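Local coordinates for protein piwi (Drosophila melanogaster, PDB 6KR6), which binds piRNAs, small RNAs of 24 to 30 nucleotides, and with them represses transposable elements during meiosis, at residues Ser645-Tyr650 / Ser684-Ala689. Residues are numbered along the deposited sequence; the frame is centred on the assembly and turned at random.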
ATOM      1  N   SER A 645      -7.836 -22.487 -19.271  1.00 74.42           N
ATOM      2  CA  SER A 645      -7.902 -21.759 -20.535  1.00 77.23           C
ATOM      3  C   SER A 645      -7.626 -20.272 -20.343  1.00 78.38           C
ATOM      4  O   SER A 645      -6.998 -19.639 -21.201  1.00 75.70           O
ATOM      5  CB  SER A 645      -9.269 -21.965 -21.190  1.00 76.77           C
ATOM      6  OG  SER A 645      -9.540 -23.341 -21.391  1.00 95.55           O
ATOM      7  N   ARG A 646      -8.092 -19.699 -19.234  1.00 84.56           N
ATOM      8  CA  ARG A 646      -7.878 -18.295 -18.916  1.00 73.93           C
ATOM      9  C   ARG A 646      -7.253 -18.182 -17.532  1.00 71.52           C
ATOM     10  O   ARG A 646      -7.513 -19.006 -16.650  1.00 75.42           O
ATOM     11  CB  ARG A 646      -9.195 -17.500 -18.956  1.00 79.04           C
ATOM     12  CG  ARG A 646     -10.188 -17.977 -20.006  1.00 79.59           C
ATOM     13  CD  ARG A 646     -11.550 -17.326 -19.810  1.00 89.74           C
ATOM     14  NE  ARG A 646     -12.618 -18.066 -20.477  1.00101.44           N
ATOM     15  CZ  ARG A 646     -13.097 -17.771 -21.681  1.00112.14           C
ATOM     16  NH1 ARG A 646     -12.607 -16.743 -22.358  1.00113.55           N
ATOM     17  NH2 ARG A 646     -14.070 -18.504 -22.205  1.00108.01           N
ATOM     18  N   ILE A 647      -6.424 -17.155 -17.347  1.00 66.42           N
ATOM     19  CA  ILE A 647      -5.755 -16.900 -16.077  1.00 67.76           C
ATOM     20  C   ILE A 647      -5.840 -15.411 -15.775  1.00 71.32           C
ATOM     21  O   ILE A 647      -5.461 -14.582 -16.611  1.00 68.86           O
ATOM     22  CB  ILE A 647      -4.283 -17.360 -16.095  1.00 64.83           C
ATOM     23  CG1 ILE A 647      -4.187 -18.871 -16.313  1.00 65.85           C
ATOM     24  CG2 ILE A 647      -3.590 -16.982 -14.796  1.00 60.03           C
ATOM     25  CD1 ILE A 647      -2.786 -19.422 -16.142  1.00 57.33           C
ATOM     26  N   VAL A 648      -6.328 -15.074 -14.583  1.00 68.67           N
ATOM     27  CA  VAL A 648      -6.370 -13.701 -14.093  1.00 68.25           C
ATOM     28  C   VAL A 648      -5.442 -13.622 -12.888  1.00 67.00           C
ATOM     29  O   VAL A 648      -5.722 -14.207 -11.834  1.00 72.36           O
ATOM     30  CB  VAL A 648      -7.795 -13.260 -13.731  1.00 64.39           C
ATOM     31  CG1 VAL A 648      -7.782 -11.851 -13.159  1.00 68.23           C
ATOM     32  CG2 VAL A 648      -8.695 -13.328 -14.953  1.00 72.49           C
ATOM     33  N   PHE A 649      -4.337 -12.901 -13.046  1.00 63.91           N
ATOM     34  CA  PHE A 649      -3.297 -12.789 -12.031  1.00 65.01           C
ATOM     35  C   PHE A 649      -3.438 -11.441 -11.335  1.00 72.50           C
ATOM     36  O   PHE A 649      -3.348 -10.395 -11.985  1.00 72.64           O
ATOM     37  CB  PHE A 649      -1.918 -12.922 -12.678  1.00 65.73           C
ATOM     38  CG  PHE A 649      -0.789 -13.111 -11.703  1.00 68.31           C
ATOM     39  CD1 PHE A 649      -0.290 -12.043 -10.979  1.00 75.99           C
ATOM     40  CD2 PHE A 649      -0.200 -14.353 -11.538  1.00 72.73           C
ATOM     41  CE1 PHE A 649       0.756 -12.215 -10.091  1.00 75.75           C
ATOM     42  CE2 PHE A 649       0.850 -14.528 -10.653  1.00 72.75           C
ATOM     43  CZ  PHE A 649       1.326 -13.458  -9.930  1.00 62.27           C
ATOM     44  N   TYR A 650      -3.655 -11.466 -10.021  1.00 78.34           N
ATOM     45  CA  TYR A 650      -3.756 -10.255  -9.212  1.00 68.27           C
ATOM     46  C   TYR A 650      -2.474 -10.090  -8.407  1.00 70.97           C
ATOM     47  O   TYR A 650      -2.099 -10.983  -7.638  1.00 75.35           O
ATOM     48  CB  TYR A 650      -4.977 -10.302  -8.293  1.00 54.91           C
ATOM     49  CG  TYR A 650      -6.290 -10.138  -9.023  1.00 59.64           C
ATOM     50  CD1 TYR A 650      -6.588  -8.962  -9.697  1.00 63.56           C
ATOM     51  CD2 TYR A 650      -7.233 -11.156  -9.031  1.00 63.87           C
ATOM     52  CE1 TYR A 650      -7.790  -8.807 -10.366  1.00 63.80           C
ATOM     53  CE2 TYR A 650      -8.436 -11.010  -9.695  1.00 65.02           C
ATOM     54  CZ  TYR A 650      -8.709  -9.833 -10.361  1.00 64.78           C
ATOM     55  OH  TYR A 650      -9.906  -9.687 -11.023  1.00 60.24           O
ATOM     56  N   SER A 684      -1.123 -24.204 -27.014  1.00 91.22           N
ATOM     57  CA  SER A 684      -0.884 -22.779 -27.128  1.00 88.54           C
ATOM     58  C   SER A 684      -1.037 -22.113 -25.761  1.00 86.42           C
ATOM     59  O   SER A 684      -1.786 -22.591 -24.907  1.00 86.35           O
ATOM     60  CB  SER A 684      -1.850 -22.162 -28.132  1.00 86.28           C
ATOM     61  OG  SER A 684      -3.156 -22.686 -27.962  1.00102.75           O
ATOM     62  N   PRO A 685      -0.320 -21.010 -25.526  1.00 82.37           N
ATOM     63  CA  PRO A 685      -0.385 -20.365 -24.215  1.00 83.56           C
ATOM     64  C   PRO A 685      -1.761 -19.761 -23.973  1.00 80.68           C
ATOM     65  O   PRO A 685      -2.457 -19.372 -24.924  1.00 86.18           O
ATOM     66  CB  PRO A 685       0.701 -19.277 -24.300  1.00 76.88           C
ATOM     67  CG  PRO A 685       0.853 -19.017 -25.756  1.00 86.20           C
ATOM     68  CD  PRO A 685       0.610 -20.324 -26.439  1.00 89.11           C
ATOM     69  N   PRO A 686      -2.181 -19.657 -22.716  1.00 74.72           N
ATOM     70  CA  PRO A 686      -3.565 -19.279 -22.418  1.00 79.40           C
ATOM     71  C   PRO A 686      -3.765 -17.768 -22.438  1.00 77.80           C
ATOM     72  O   PRO A 686      -2.819 -16.978 -22.439  1.00 84.62           O
ATOM     73  CB  PRO A 686      -3.765 -19.834 -21.006  1.00 75.87           C
ATOM     74  CG  PRO A 686      -2.419 -19.654 -20.381  1.00 76.35           C
ATOM     75  CD  PRO A 686      -1.404 -19.888 -21.487  1.00 75.32           C
ATOM     76  N   GLN A 687      -5.039 -17.380 -22.446  1.00 71.93           N
ATOM     77  CA  GLN A 687      -5.398 -15.981 -22.272  1.00 76.37           C
ATOM     78  C   GLN A 687      -5.005 -15.524 -20.875  1.00 82.62           C
ATOM     79  O   GLN A 687      -5.374 -16.151 -19.878  1.00 85.44           O
ATOM     80  CB  GLN A 687      -6.898 -15.788 -22.497  1.00 77.96           C
ATOM     81  CG  GLN A 687      -7.369 -16.161 -23.895  1.00 76.88           C
ATOM     82  CD  GLN A 687      -8.861 -15.963 -24.082  1.00 89.68           C
ATOM     83  OE1 GLN A 687      -9.634 -16.041 -23.126  1.00 91.90           O
ATOM     84  NE2 GLN A 687      -9.274 -15.700 -25.317  1.00 92.91           N
ATOM     85  N   LEU A 688      -4.249 -14.431 -20.804  1.00 80.92           N
ATOM     86  CA  LEU A 688      -3.659 -13.969 -19.554  1.00 81.20           C
ATOM     87  C   LEU A 688      -4.037 -12.521 -19.294  1.00 75.89           C
ATOM     88  O   LEU A 688      -3.942 -11.677 -20.192  1.00 79.86           O
ATOM     89  CB  LEU A 688      -2.134 -14.113 -19.585  1.00 70.60           C
ATOM     90  CG  LEU A 688      -1.372 -13.425 -18.450  1.00 70.65           C
ATOM     91  CD1 LEU A 688      -1.685 -14.075 -17.109  1.00 67.46           C
ATOM     92  CD2 LEU A 688       0.124 -13.428 -18.720  1.00 79.47           C
ATOM     93  N   ALA A 689      -4.461 -12.238 -18.064  1.00 76.26           N
ATOM     94  CA  ALA A 689      -4.667 -10.879 -17.578  1.00 72.59           C
ATOM     95  C   ALA A 689      -3.784 -10.683 -16.355  1.00 67.87           C
ATOM     96  O   ALA A 689      -3.895 -11.434 -15.380  1.00 68.46           O
ATOM     97  CB  ALA A 689      -6.134 -10.624 -17.230  1.00 62.70           C
TER
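Arg646 and Gln687 stand side by side on two parallel strands and point the same way. From CB, 4.2 Å from Gln687 O, the arginine chain turns with CG anti to its own carbonyl carbon and runs extended to NE. CG passes 3.7 Å from Gln687 OE1 and CD 4.0 Å from the same oxygen; NE turns elsewhere, in a weak hydrogen bond to Ser573 O. Beyond CZ, NH1 comes back to lie 3.1 Å from Gln687 OE1, the guanidinium and amide planes 54° apart. Long chains with polar ends suit this partly exposed start of the two strands, where the arginine's methylenes pass the glutamine oxygen and NH1 stays near the same atom. An alanine here would probably leave Gln687 OE1 without its cationic neighbour and Ser573 O without the weak bond from NE.

Backbone bonds set the register: Gln687 N to Ser645 O, Ile647 N to Gln687 O, Ala689 N to Ile647 O, and Phe649 N to Ala689 O, the last nearly straight at 175°. Pro686, which has no N-H to donate, suits the position just before the strand; its CB lies against Ser645 O.

On the other face, branched Ile647 sets CG2 4.2 Å from Leu688 CD1, apolar groups fit for a buried layer. Strand 646-652 runs on to Asp652, probably catalytic by analogy with relatives. Strand 575-584 flanks its other edge in the central sheet of the RNase H-like Piwi domain, while helix 625-640 meets Ile647 through Leu633 and helix 659-680 meets Leu688 through Ile670 and Ile671.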